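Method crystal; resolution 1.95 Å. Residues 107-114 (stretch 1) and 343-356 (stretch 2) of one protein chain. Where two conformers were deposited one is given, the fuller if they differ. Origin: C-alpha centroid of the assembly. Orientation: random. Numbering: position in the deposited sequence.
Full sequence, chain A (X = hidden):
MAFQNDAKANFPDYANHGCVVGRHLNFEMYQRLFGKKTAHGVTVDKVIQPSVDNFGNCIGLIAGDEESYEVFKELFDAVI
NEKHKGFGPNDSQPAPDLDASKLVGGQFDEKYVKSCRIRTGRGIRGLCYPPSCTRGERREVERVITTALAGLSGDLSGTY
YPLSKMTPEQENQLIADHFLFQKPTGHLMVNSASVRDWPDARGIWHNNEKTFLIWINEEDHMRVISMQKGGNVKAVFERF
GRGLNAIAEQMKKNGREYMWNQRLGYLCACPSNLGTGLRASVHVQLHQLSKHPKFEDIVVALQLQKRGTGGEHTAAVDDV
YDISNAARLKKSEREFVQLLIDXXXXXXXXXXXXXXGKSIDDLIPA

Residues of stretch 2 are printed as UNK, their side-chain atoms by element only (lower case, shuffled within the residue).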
# COMPACT_ATOMS: atom_id res chain seq x y z
N GLN A 107 -24.16 -20.69 29.38
CA GLN A 107 -25.16 -21.13 28.42
C GLN A 107 -26.33 -20.17 28.42
O GLN A 107 -27.10 -20.13 29.38
CB GLN A 107 -25.67 -22.54 28.74
CG GLN A 107 -26.93 -22.92 27.97
CD GLN A 107 -26.70 -23.04 26.46
OE1 GLN A 107 -26.02 -23.95 25.99
NE2 GLN A 107 -27.30 -22.13 25.69
N PHE A 108 -26.45 -19.39 27.35
CA PHE A 108 -27.49 -18.40 27.28
C PHE A 108 -28.78 -19.00 26.79
O PHE A 108 -28.80 -20.05 26.14
CB PHE A 108 -27.10 -17.27 26.33
CG PHE A 108 -25.85 -16.57 26.71
CD1 PHE A 108 -24.76 -16.57 25.86
CD2 PHE A 108 -25.76 -15.88 27.91
CE1 PHE A 108 -23.62 -15.91 26.20
CE2 PHE A 108 -24.61 -15.22 28.25
CZ PHE A 108 -23.54 -15.23 27.40
N ASP A 109 -29.86 -18.31 27.12
CA ASP A 109 -31.17 -18.58 26.60
C ASP A 109 -31.11 -18.32 25.11
O ASP A 109 -30.83 -17.21 24.66
CB ASP A 109 -32.19 -17.66 27.29
CG ASP A 109 -33.62 -17.95 26.89
OD1 ASP A 109 -33.80 -18.52 25.81
OD2 ASP A 109 -34.55 -17.58 27.65
N GLU A 110 -31.35 -19.36 24.32
CA GLU A 110 -31.14 -19.26 22.89
C GLU A 110 -32.31 -18.60 22.17
O GLU A 110 -32.26 -18.42 20.98
CB GLU A 110 -30.81 -20.63 22.30
CG GLU A 110 -29.51 -21.15 22.85
CD GLU A 110 -29.16 -22.54 22.39
OE1 GLU A 110 -30.04 -23.25 21.86
OE2 GLU A 110 -27.99 -22.94 22.58
N LYS A 111 -33.35 -18.22 22.91
CA LYS A 111 -34.37 -17.34 22.36
C LYS A 111 -33.77 -15.96 22.12
O LYS A 111 -34.26 -15.18 21.30
CB LYS A 111 -35.57 -17.24 23.30
CG LYS A 111 -36.40 -18.51 23.38
CD LYS A 111 -37.65 -18.33 24.23
CE LYS A 111 -37.33 -18.20 25.70
NZ LYS A 111 -36.64 -19.40 26.20
N TYR A 112 -32.71 -15.66 22.85
CA TYR A 112 -32.07 -14.36 22.77
C TYR A 112 -30.70 -14.46 22.09
O TYR A 112 -30.45 -13.76 21.11
CB TYR A 112 -31.99 -13.74 24.16
CG TYR A 112 -33.37 -13.52 24.76
CD1 TYR A 112 -33.95 -14.47 25.58
CD2 TYR A 112 -34.10 -12.37 24.46
CE1 TYR A 112 -35.22 -14.27 26.12
CE2 TYR A 112 -35.38 -12.18 24.98
CZ TYR A 112 -35.92 -13.13 25.81
OH TYR A 112 -37.18 -12.93 26.34
N VAL A 113 -29.83 -15.33 22.59
CA VAL A 113 -28.52 -15.48 21.98
C VAL A 113 -28.55 -16.47 20.81
O VAL A 113 -28.83 -17.65 21.00
CB VAL A 113 -27.45 -15.92 23.00
CG1 VAL A 113 -26.12 -16.15 22.31
CG2 VAL A 113 -27.31 -14.87 24.07
N LYS A 114 -28.25 -15.95 19.62
CA LYS A 114 -28.36 -16.70 18.38
C LYS A 114 -27.08 -17.45 18.03
O LYS A 114 -27.11 -18.46 17.35
CB LYS A 114 -28.72 -15.76 17.23
CG LYS A 114 -29.97 -14.91 17.51
CD LYS A 114 -31.14 -15.81 17.88
CE LYS A 114 -32.39 -15.01 18.25
NZ LYS A 114 -33.50 -15.91 18.67
N UNK A 343 -22.40 -9.70 31.24
CA UNK A 343 -22.98 -8.56 30.56
C UNK A 343 -24.17 -8.97 29.72
O UNK A 343 -25.19 -8.29 29.70
N UNK A 344 -24.05 -10.10 29.03
CA UNK A 344 -25.09 -10.55 28.11
C UNK A 344 -26.31 -11.02 28.89
O UNK A 344 -27.45 -10.76 28.49
c UNK A 344 -25.75 -12.26 26.39
c UNK A 344 -23.50 -11.13 26.25
c UNK A 344 -24.59 -11.66 27.19
N UNK A 345 -26.06 -11.71 29.99
CA UNK A 345 -27.13 -12.14 30.88
C UNK A 345 -27.91 -10.93 31.39
O UNK A 345 -29.13 -10.97 31.47
c UNK A 345 -26.54 -12.95 32.04
c UNK A 345 -27.54 -13.37 33.10
c UNK A 345 -28.69 -14.17 32.51
c UNK A 345 -29.51 -14.86 33.58
n UNK A 345 -30.02 -13.90 34.59
N UNK A 346 -27.21 -9.85 31.72
CA UNK A 346 -27.88 -8.63 32.19
C UNK A 346 -28.72 -8.00 31.08
O UNK A 346 -29.84 -7.55 31.33
c UNK A 346 -26.02 -8.12 33.88
c UNK A 346 -25.09 -7.06 34.46
n UNK A 346 -22.86 -6.75 35.61
c UNK A 346 -26.86 -7.61 32.71
c UNK A 346 -23.95 -7.70 35.26
N UNK A 347 -28.16 -7.95 29.88
CA UNK A 347 -28.88 -7.44 28.73
C UNK A 347 -30.20 -8.18 28.58
O UNK A 347 -31.25 -7.58 28.39
c UNK A 347 -26.79 -6.70 27.43
c UNK A 347 -27.17 -5.24 27.25
c UNK A 347 -25.80 -7.14 26.36
c UNK A 347 -28.03 -7.58 27.46
N UNK A 348 -30.13 -9.51 28.68
CA UNK A 348 -31.31 -10.35 28.58
C UNK A 348 -32.29 -10.10 29.73
O UNK A 348 -33.49 -10.03 29.51
c UNK A 348 -30.93 -11.85 28.56
c UNK A 348 -32.16 -12.72 28.72
c UNK A 348 -29.45 -13.49 27.29
c UNK A 348 -30.22 -12.19 27.25
N UNK A 349 -31.77 -9.96 30.96
CA UNK A 349 -32.61 -9.64 32.11
C UNK A 349 -33.42 -8.36 31.84
O UNK A 349 -34.60 -8.27 32.16
o UNK A 349 -30.26 -10.63 34.77
o UNK A 349 -31.52 -11.80 33.41
c UNK A 349 -31.14 -10.71 33.88
c UNK A 349 -31.76 -9.43 33.37
N UNK A 350 -32.77 -7.38 31.23
CA UNK A 350 -33.44 -6.11 30.96
C UNK A 350 -34.43 -6.29 29.83
O UNK A 350 -35.51 -5.71 29.84
c UNK A 350 -29.31 -3.18 32.54
s UNK A 350 -30.16 -3.61 31.03
c UNK A 350 -32.42 -5.04 30.58
c UNK A 350 -31.44 -4.71 31.67
N UNK A 351 -34.05 -7.09 28.84
CA UNK A 351 -34.93 -7.34 27.71
C UNK A 351 -36.23 -7.95 28.22
O UNK A 351 -37.31 -7.48 27.87
o UNK A 351 -36.56 -7.16 24.19
c UNK A 351 -34.26 -8.27 26.69
c UNK A 351 -35.43 -7.24 24.70
c UNK A 351 -35.07 -8.52 25.44
o UNK A 351 -34.58 -6.32 24.59
N UNK A 352 -36.12 -8.96 29.07
CA UNK A 352 -37.29 -9.68 29.56
C UNK A 352 -38.14 -8.77 30.41
O UNK A 352 -39.37 -8.77 30.30
n UNK A 352 -35.51 -14.25 29.62
c UNK A 352 -36.87 -10.93 30.33
c UNK A 352 -36.16 -11.94 29.45
c UNK A 352 -35.49 -13.07 30.21
o UNK A 352 -34.93 -12.89 31.30
N UNK A 353 -37.49 -7.98 31.26
CA UNK A 353 -38.16 -6.98 32.07
C UNK A 353 -39.04 -6.08 31.22
O UNK A 353 -40.19 -5.82 31.57
c UNK A 353 -37.15 -6.15 32.83
N UNK A 354 -38.49 -5.59 30.11
CA UNK A 354 -39.21 -4.69 29.21
C UNK A 354 -40.30 -5.42 28.45
O UNK A 354 -41.35 -4.85 28.15
c UNK A 354 -38.23 -4.07 28.21
c UNK A 354 -36.07 -2.87 27.76
c UNK A 354 -37.15 -3.17 28.79
c UNK A 354 -37.75 -1.88 29.33
N UNK A 355 -40.05 -6.69 28.12
CA UNK A 355 -41.05 -7.52 27.46
C UNK A 355 -42.27 -7.65 28.35
O UNK A 355 -43.39 -7.78 27.87
o UNK A 355 -38.23 -10.62 24.84
c UNK A 355 -40.48 -8.92 27.17
c UNK A 355 -38.82 -10.33 25.90
o UNK A 355 -38.91 -11.13 26.85
c UNK A 355 -39.49 -8.97 26.03
N UNK A 356 -42.05 -7.62 29.67
CA UNK A 356 -43.13 -7.74 30.63
C UNK A 356 -43.74 -6.38 30.95
O UNK A 356 -44.69 -6.29 31.72
c UNK A 356 -42.62 -8.39 31.90
O HOH W 1 -33.90 -16.75 30.15
O HOH W 2 -37.97 -15.03 28.37

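Position 343 has no side-chain atoms and lies beyond reach of stretch 1; it is Gly343. Position 344 carries three carbons, one bearing the other two, and one arm lies over a face of the Phe108 ring. This is Val344, whose CG1 lies 3.8 Å from the Phe108 ring centroid and 3.8 Å from Val113 CG2.

At 345, four carbons in a row end in nitrogen. The chain leads away from stretch 1, although its backbone N approaches Phe108. This is Lys345, whose NZ forms a salt bridge with an oxygen at 349, one turn on. Position 346 repeats the pattern, four carbons and a terminal nitrogen, and touches nothing here: Lys346. Position 347 has four carbons forked at the second, also out of reach: Leu347.

Position 348 has four carbons forked at the first, one arm two carbons long, and is directed toward stretch 1. It is Ile348. Its CG1 lies 3.9 Å from Tyr112 CB, its CD1 lies 4.1 Å from Val113 CG2, and its CG2 sits over a face of the Tyr112 ring.

Position 349 has two carbons, the second carrying two oxygens: Asp349, whose OD1 receives Lys345 NZ at 2.8 Å. Two carbons, a sulfur and a last carbon, unbranched, identify 350 as Met350; it makes no contact with stretch 1. At 351, three carbons end in two oxygens, and the chain passes the Tyr112 ring. This is Glu351, with CG 3.7 Å from Tyr112 CE2 and its carboxylate hydrogen-bonded elsewhere in the structure.

Position 352 has three carbons, the third bearing one oxygen and one nitrogen. It starts sideways, but its end comes nearer to stretch 1: Gln352. Its NE2 is 4.0 Å from Asp109 OD2, too far for a direct hydrogen bond, and water 1 fills the gap, donating to Asp109 OD2 (2.7 Å) and accepting from Gln352 NE2 (3.0 Å).

A single carbon at 353 gives Ala353. Position 354 has four carbons forked at the second, so it is Leu354; neither reaches stretch 1. Position 355 has three carbons, the third with two oxygens, one of them close to the Tyr112 hydroxyl. It is Glu355, and Tyr112 OH donates to its OE1 at 2.5 Å, a short hydrogen bond. The single carbon of 356, beyond the helix, is Ala356.

The contact therefore grades along the helix. Val344 and Ile348 pack against Phe108, Tyr112 and Val113, while farther on the Tyr112 hydroxyl reaches Glu355 and water links Asp109 to Gln352.

Stretch 2 (343-356) GVKKLIDMEQALEA
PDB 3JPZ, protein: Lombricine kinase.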